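PDB 3II7: kelch-like protein 7 from Homo sapiens, which serves as the substrate-specific adapter of a CUL3-RBX1 E3 ubiquitin ligase, its kelch-repeat domain, the part present here, forming a six-bladed beta-propeller. Local coordinates for residues S25-N30 / Y34-I39; I265-T270 / V276-V281. All coordinates share one frame; numbering follows the deposited sequence.

Contact 1 of 2, residues S25-N30 / Y34-I39. With EDO (1,2-ethanediol), chain B; EDO (1,2-ethanediol), chain E.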
loop_
_atom_site.group_PDB
_atom_site.type_symbol
_atom_site.label_atom_id
_atom_site.label_comp_id
_atom_site.label_asym_id
_atom_site.label_seq_id
_atom_site.Cartn_x
_atom_site.Cartn_y
_atom_site.Cartn_z
ATOM N N SER A 25 -17.994 6.376 0.238
ATOM C CA SER A 25 -16.594 6.607 0.602
ATOM C C SER A 25 -15.801 5.306 0.792
ATOM O O SER A 25 -14.574 5.346 0.918
ATOM C CB SER A 25 -16.490 7.477 1.841
ATOM O OG SER A 25 -16.873 6.767 2.993
ATOM N N CYS A 26 -16.493 4.157 0.794
ATOM C CA CYS A 26 -15.810 2.843 0.691
ATOM C C CYS A 26 -16.483 2.058 -0.421
ATOM O O CYS A 26 -17.707 2.001 -0.467
ATOM C CB CYS A 26 -15.874 2.051 1.993
ATOM S SG CYS A 26 -15.136 2.813 3.412
ATOM N N ARG A 27 -15.683 1.525 -1.354
ATOM C CA ARG A 27 -16.223 0.871 -2.542
ATOM C C ARG A 27 -15.295 -0.218 -3.064
ATOM O O ARG A 27 -14.064 -0.155 -2.866
ATOM C CB ARG A 27 -16.460 1.899 -3.667
ATOM C CG ARG A 27 -17.283 3.132 -3.303
ATOM C CD ARG A 27 -17.714 3.908 -4.544
ATOM N NE ARG A 27 -19.064 3.554 -4.976
ATOM C CZ ARG A 27 -19.671 4.012 -6.073
ATOM N NH1 ARG A 27 -19.036 4.854 -6.893
ATOM N NH2 ARG A 27 -20.922 3.623 -6.354
ATOM N N TYR A 28 -15.897 -1.217 -3.725
ATOM C CA TYR A 28 -15.149 -2.170 -4.514
ATOM C C TYR A 28 -15.116 -1.683 -5.933
ATOM O O TYR A 28 -16.159 -1.268 -6.484
ATOM C CB TYR A 28 -15.851 -3.523 -4.569
ATOM C CG TYR A 28 -15.831 -4.368 -3.341
ATOM C CD1 TYR A 28 -14.642 -4.835 -2.811
ATOM C CD2 TYR A 28 -17.011 -4.749 -2.726
ATOM C CE1 TYR A 28 -14.628 -5.631 -1.707
ATOM C CE2 TYR A 28 -16.997 -5.567 -1.622
ATOM C CZ TYR A 28 -15.801 -5.992 -1.116
ATOM O OH TYR A 28 -15.747 -6.817 -0.008
ATOM N N PHE A 29 -13.949 -1.772 -6.540
ATOM C CA PHE A 29 -13.788 -1.742 -7.980
ATOM C C PHE A 29 -13.666 -3.178 -8.515
ATOM O O PHE A 29 -12.821 -3.963 -8.047
ATOM C CB PHE A 29 -12.533 -0.968 -8.355
ATOM C CG PHE A 29 -12.206 -0.998 -9.824
ATOM C CD1 PHE A 29 -12.949 -0.248 -10.726
ATOM C CD2 PHE A 29 -11.134 -1.769 -10.312
ATOM C CE1 PHE A 29 -12.637 -0.251 -12.073
ATOM C CE2 PHE A 29 -10.847 -1.787 -11.662
ATOM C CZ PHE A 29 -11.606 -1.019 -12.537
ATOM N N ASN A 30 -14.448 -3.501 -9.538
ATOM C CA ASN A 30 -14.380 -4.831 -10.154
ATOM C C ASN A 30 -13.708 -4.734 -11.527
ATOM O O ASN A 30 -14.292 -4.178 -12.462
ATOM C CB ASN A 30 -15.761 -5.401 -10.288
ATOM C CG ASN A 30 -15.759 -6.857 -10.815
ATOM O OD1 ASN A 30 -14.754 -7.360 -11.310
ATOM N ND2 ASN A 30 -16.887 -7.526 -10.669
ATOM N N TYR A 34 -15.578 -3.192 -14.728
ATOM C CA TYR A 34 -15.306 -1.782 -14.421
ATOM C C TYR A 34 -16.327 -1.100 -13.512
ATOM O O TYR A 34 -16.430 0.120 -13.505
ATOM C CB TYR A 34 -15.101 -0.990 -15.697
ATOM C CG TYR A 34 -13.875 -1.395 -16.411
ATOM C CD1 TYR A 34 -12.652 -0.850 -16.051
ATOM C CD2 TYR A 34 -13.902 -2.296 -17.456
ATOM C CE1 TYR A 34 -11.483 -1.207 -16.701
ATOM C CE2 TYR A 34 -12.732 -2.662 -18.116
ATOM C CZ TYR A 34 -11.528 -2.105 -17.719
ATOM O OH TYR A 34 -10.362 -2.431 -18.337
ATOM N N SER A 35 -17.040 -1.886 -12.721
ATOM C CA SER A 35 -18.062 -1.342 -11.846
ATOM C C SER A 35 -17.493 -0.930 -10.483
ATOM O O SER A 35 -16.475 -1.460 -10.018
ATOM C CB SER A 35 -19.178 -2.355 -11.650
ATOM O OG SER A 35 -18.746 -3.436 -10.849
ATOM N N TRP A 36 -18.178 0.028 -9.871
ATOM C CA TRP A 36 -17.937 0.452 -8.495
ATOM C C TRP A 36 -19.155 0.053 -7.673
ATOM O O TRP A 36 -20.325 0.336 -8.080
ATOM C CB TRP A 36 -17.767 1.963 -8.425
ATOM C CG TRP A 36 -16.500 2.522 -9.023
ATOM C CD1 TRP A 36 -16.361 3.154 -10.262
ATOM C CD2 TRP A 36 -15.231 2.573 -8.415
ATOM N NE1 TRP A 36 -15.075 3.580 -10.423
ATOM C CE2 TRP A 36 -14.353 3.238 -9.314
ATOM C CE3 TRP A 36 -14.731 2.147 -7.178
ATOM C CZ2 TRP A 36 -13.024 3.449 -9.019
ATOM C CZ3 TRP A 36 -13.406 2.355 -6.896
ATOM C CH2 TRP A 36 -12.565 3.009 -7.809
ATOM N N THR A 37 -18.921 -0.598 -6.528
ATOM C CA THR A 37 -20.000 -1.000 -5.637
ATOM C C THR A 37 -19.734 -0.577 -4.213
ATOM O O THR A 37 -18.654 -0.800 -3.695
ATOM C CB THR A 37 -20.190 -2.535 -5.658
ATOM O OG1 THR A 37 -20.377 -2.971 -7.007
ATOM C CG2 THR A 37 -21.400 -2.939 -4.809
ATOM N N ASP A 38 -20.734 0.013 -3.573
ATOM C CA ASP A 38 -20.606 0.482 -2.182
ATOM C C ASP A 38 -20.332 -0.617 -1.135
ATOM O O ASP A 38 -20.892 -1.705 -1.195
ATOM C CB ASP A 38 -21.859 1.253 -1.769
ATOM C CG ASP A 38 -22.042 2.567 -2.529
ATOM O OD1 ASP A 38 -21.109 3.049 -3.208
ATOM O OD2 ASP A 38 -23.155 3.119 -2.420
ATOM N N ILE A 39 -19.433 -0.300 -0.198
ATOM C CA ILE A 39 -19.200 -1.068 1.026
ATOM C C ILE A 39 -19.641 -0.191 2.188
ATOM O O ILE A 39 -19.117 0.914 2.361
ATOM C CB ILE A 39 -17.699 -1.382 1.213
ATOM C CG1 ILE A 39 -17.148 -2.196 0.034
ATOM C CG2 ILE A 39 -17.449 -2.131 2.520
ATOM C CD1 ILE A 39 -15.618 -2.295 0.015
HETATM C C1 EDO B . -18.884 3.934 3.191
HETATM O O1 EDO B . -19.302 3.588 1.847
HETATM C C2 EDO B . -20.030 4.534 3.994
HETATM O O2 EDO B . -20.885 3.546 4.578
HETATM C C1 EDO E . -15.688 6.163 -8.094
HETATM O O1 EDO E . -16.420 6.066 -6.848
HETATM C C2 EDO E . -15.986 7.486 -8.767
HETATM O O2 EDO E . -17.415 7.621 -8.899
HETATM O O HOH W 1 -17.842 -3.422 -8.093
HETATM O O HOH W 2 -19.353 -6.267 -9.310
#

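Contact 2 of 2, residues I265-T270 / V276-V281. With EDO (1,2-ethanediol), chain Z.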
loop_
_atom_site.group_PDB
_atom_site.type_symbol
_atom_site.label_atom_id
_atom_site.label_comp_id
_atom_site.label_asym_id
_atom_site.label_seq_id
_atom_site.Cartn_x
_atom_site.Cartn_y
_atom_site.Cartn_z
ATOM N N ILE A 265 -9.424 6.504 -14.156
ATOM C CA ILE A 265 -8.475 5.477 -13.781
ATOM C C ILE A 265 -7.424 5.264 -14.861
ATOM O O ILE A 265 -7.665 5.512 -16.054
ATOM C CB ILE A 265 -9.161 4.108 -13.393
ATOM C CG1 ILE A 265 -9.750 3.413 -14.604
ATOM C CG2 ILE A 265 -10.261 4.313 -12.312
ATOM C CD1 ILE A 265 -10.120 1.958 -14.358
ATOM N N LEU A 266 -6.270 4.772 -14.433
ATOM C CA LEU A 266 -5.198 4.392 -15.329
ATOM C C LEU A 266 -5.015 2.866 -15.264
ATOM O O LEU A 266 -5.162 2.251 -14.201
ATOM C CB LEU A 266 -3.866 5.038 -14.902
ATOM C CG LEU A 266 -3.844 6.547 -14.692
ATOM C CD1 LEU A 266 -2.467 7.016 -14.277
ATOM C CD2 LEU A 266 -4.343 7.336 -15.948
ATOM N N GLU A 267 -4.703 2.261 -16.401
ATOM C CA GLU A 267 -4.515 0.815 -16.473
ATOM C C GLU A 267 -3.208 0.537 -17.182
ATOM O O GLU A 267 -2.946 1.093 -18.243
ATOM C CB GLU A 267 -5.653 0.168 -17.230
ATOM C CG GLU A 267 -7.007 0.466 -16.676
ATOM C CD GLU A 267 -8.109 -0.124 -17.525
ATOM O OE1 GLU A 267 -8.197 -1.362 -17.610
ATOM O OE2 GLU A 267 -8.909 0.642 -18.058
ATOM N N TYR A 268 -2.389 -0.323 -16.580
ATOM C CA TYR A 268 -1.082 -0.708 -17.146
ATOM C C TYR A 268 -1.069 -2.195 -17.464
ATOM O O TYR A 268 -1.283 -3.022 -16.564
ATOM C CB TYR A 268 0.039 -0.384 -16.173
ATOM C CG TYR A 268 1.443 -0.739 -16.672
ATOM C CD1 TYR A 268 1.977 -0.142 -17.799
ATOM C CD2 TYR A 268 2.220 -1.692 -16.007
ATOM C CE1 TYR A 268 3.247 -0.472 -18.247
ATOM C CE2 TYR A 268 3.470 -2.014 -16.419
ATOM C CZ TYR A 268 3.996 -1.412 -17.559
ATOM O OH TYR A 268 5.246 -1.802 -17.980
ATOM N N ASN A 269 -0.804 -2.527 -18.724
ATOM C CA ASN A 269 -0.671 -3.914 -19.124
ATOM C C ASN A 269 0.805 -4.313 -19.003
ATOM O O ASN A 269 1.634 -3.890 -19.807
ATOM C CB ASN A 269 -1.175 -4.096 -20.551
ATOM C CG ASN A 269 -1.171 -5.533 -20.983
ATOM O OD1 ASN A 269 -0.336 -6.311 -20.540
ATOM N ND2 ASN A 269 -2.049 -5.880 -21.917
ATOM N N THR A 270 1.127 -5.103 -17.979
ATOM C CA THR A 270 2.519 -5.453 -17.675
ATOM C C THR A 270 3.161 -6.281 -18.797
ATOM O O THR A 270 4.370 -6.283 -18.940
ATOM C CB THR A 270 2.646 -6.216 -16.349
ATOM O OG1 THR A 270 1.873 -7.416 -16.400
ATOM C CG2 THR A 270 2.212 -5.354 -15.149
ATOM N N VAL A 276 -2.953 3.060 -20.430
ATOM C CA VAL A 276 -4.081 3.869 -20.939
ATOM C C VAL A 276 -4.768 4.573 -19.762
ATOM O O VAL A 276 -4.760 4.056 -18.638
ATOM C CB VAL A 276 -5.117 3.011 -21.731
ATOM C CG1 VAL A 276 -4.453 2.289 -22.922
ATOM C CG2 VAL A 276 -5.846 2.007 -20.822
ATOM N N ALA A 277 -5.319 5.758 -20.019
ATOM C CA ALA A 277 -6.255 6.381 -19.110
ATOM C C ALA A 277 -7.655 6.004 -19.628
ATOM O O ALA A 277 -7.950 6.177 -20.831
ATOM C CB ALA A 277 -6.068 7.908 -19.067
ATOM N N ASN A 278 -8.496 5.461 -18.751
ATOM C CA ASN A 278 -9.806 4.985 -19.156
ATOM C C ASN A 278 -10.826 6.096 -19.027
ATOM O O ASN A 278 -11.287 6.397 -17.920
ATOM C CB ASN A 278 -10.217 3.763 -18.327
ATOM C CG ASN A 278 -11.486 3.105 -18.835
ATOM O OD1 ASN A 278 -12.377 3.773 -19.392
ATOM N ND2 ASN A 278 -11.589 1.800 -18.644
ATOM N N SER A 279 -11.192 6.697 -20.160
ATOM C CA SER A 279 -12.083 7.871 -20.148
ATOM C C SER A 279 -13.520 7.577 -19.681
ATOM O O SER A 279 -14.276 8.508 -19.411
ATOM C CB SER A 279 -12.100 8.524 -21.535
ATOM O OG SER A 279 -12.746 7.684 -22.476
ATOM N N LYS A 280 -13.886 6.294 -19.592
ATOM C CA LYS A 280 -15.244 5.887 -19.184
ATOM C C LYS A 280 -15.364 5.549 -17.716
ATOM O O LYS A 280 -16.461 5.309 -17.228
ATOM C CB LYS A 280 -15.699 4.667 -20.000
ATOM C CG LYS A 280 -15.617 4.824 -21.522
ATOM C CD LYS A 280 -16.449 5.970 -22.010
ATOM C CE LYS A 280 -16.487 6.022 -23.540
ATOM N NZ LYS A 280 -17.023 7.329 -23.999
ATOM N N VAL A 281 -14.242 5.518 -17.003
ATOM C CA VAL A 281 -14.240 5.106 -15.609
ATOM C C VAL A 281 -13.546 6.179 -14.741
ATOM O O VAL A 281 -12.327 6.354 -14.791
ATOM C CB VAL A 281 -13.533 3.766 -15.421
ATOM C CG1 VAL A 281 -13.652 3.312 -13.972
ATOM C CG2 VAL A 281 -14.118 2.691 -16.343
HETATM C C1 EDO Z . -3.584 8.259 -22.230
HETATM O O1 EDO Z . -3.698 9.576 -21.672
HETATM C C2 EDO Z . -4.881 7.914 -22.946
HETATM O O2 EDO Z . -5.166 6.532 -22.763
#

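Contact 1 of 2, residues S25-N30 / Y34-I39
Ile39 sets CD1 over the face of the Tyr28 ring, the two side chains crossing at about a right angle: CD1 stands 3.7 Å from the ring centroid and only 2° off the ring normal, a CH-pi contact, while CG1 reaches the CD2 and CE2 side. CG1 lies anti to its own carbonyl carbon (chi1 -60°) and CD1 extends onward from it, which carries the methyl across to the ring. On the other face of this antiparallel hairpin, Arg27, Phe29, Trp36 and Asp38 are gathered. Arg27 bends at chi3 (96°), bringing one guanidinium face over Trp36 CB, off centre, with NH1 3.5 Å from CB; the guanidinium and indole planes are nearly parallel but do not stack, because the indole ring is not beneath the group. A salt bridge joins Arg27 NE to Asp38 OD1 at 2.8 Å, the carboxylate oxygen sitting somewhat out of the guanidinium plane; a weak second bond comes from NH2. Trp36 in turn receives Phe29 on one face, with CB over the six-membered ring and the phenyl turned edge-to-face, whereas an ethanediol carbon occupies the opposite face. Tyr34 extends this aromatic cluster, its CD1 3.7 Å from Phe29 CZ. Between the strands, Tyr28 and Thr37 form a hydrogen-bonded pair, each N 2.8 Å from the O of the other, and Ile39 N bonds Cys26 O. A water donates to Tyr28 O and also bonds Thr37 OG1. Strand 35-38 is an edge strand of a blade whose other edge, strand 290-295, comes from Kelch 6 and closes the propeller ring; strand 26-30 is bonded on its other side to strand 13-18, Tyr28 and Ile39 pack on Tyr75 of strand 71-76, and Phe29 and Tyr34 touch Ile265 of strand 264-269.

Contact 2 of 2, residues I265-T270 / V276-V281
Ile265, Glu267 and Val276 bury the most surface in this antiparallel hairpin, Ile265 doing so where the second strand gives way to a turn. Its CG1 occupies the position between the backbone N and the carbonyl carbon (chi1 71°), which lays the chain alongside Asn278 and sends CD1 to Val281 CG1, 3.8 Å away. The backbone of Ile265 is gripped at both ends: its O accepts from Asn278 N at 2.8 Å, and its N donates to Val281 O at 3.0 Å. These two bonds span the type I turn from Asn278 to Val281, where the chain turns a corner. Glu267 and Val276 form the hydrogen-bonded pair further along, with Val276 CG2 resting 4.0 Å from Glu267 CB. Beyond CG the glutamate runs extended toward Asn278, whose ND2 donates to Glu267 OE2 at 3.0 Å. The carboxylate and amide planes are only 15° apart, and the donor meets the oxygen nearly head-on. The other end of the same amide is also used: Asn278 OD1 accepts from Lys280 N at 2.9 Å, closing an Asx turn. With an alanine here in place of Asn278, Glu267 OE2 would probably lose its amide donor and Lys280 N its acceptor, and the corner would be less firmly set. On the other face of the hairpin, Leu266 CD2 touches Ala277 CB at 3.6 Å. The buried carboxylate of Glu267 thus has OE2 bonded by the amide and OE1 probably by the hydroxyl of Tyr34, an arrangement likely to ease the cost of burying its charge and to restrict how the carboxylate can turn.

In the fold
Each contact pairs the peripheral edge strand of a propeller blade with the strand next to it, contact 1 in Kelch 1 and contact 2 in Kelch 6. Both are partly buried: in contact 1 Cys26, Phe29 and Ile39 are buried and Thr37 exposed, in contact 2 Ile265, Leu266, Glu267 and Val281 are buried and Val276 and Ala277 exposed. Contact 1 buries about twice the surface, with aromatic packing and a salt bridge on the same face of the hairpin; contact 2 has no ring contact across its segments and relies on aliphatic packing and a carboxylate-amide bond beside a turn. The blades are neighbours, contact centres about 16 Å apart, and Trp36 NE1 packs 3.8 Å from Val281 CG1.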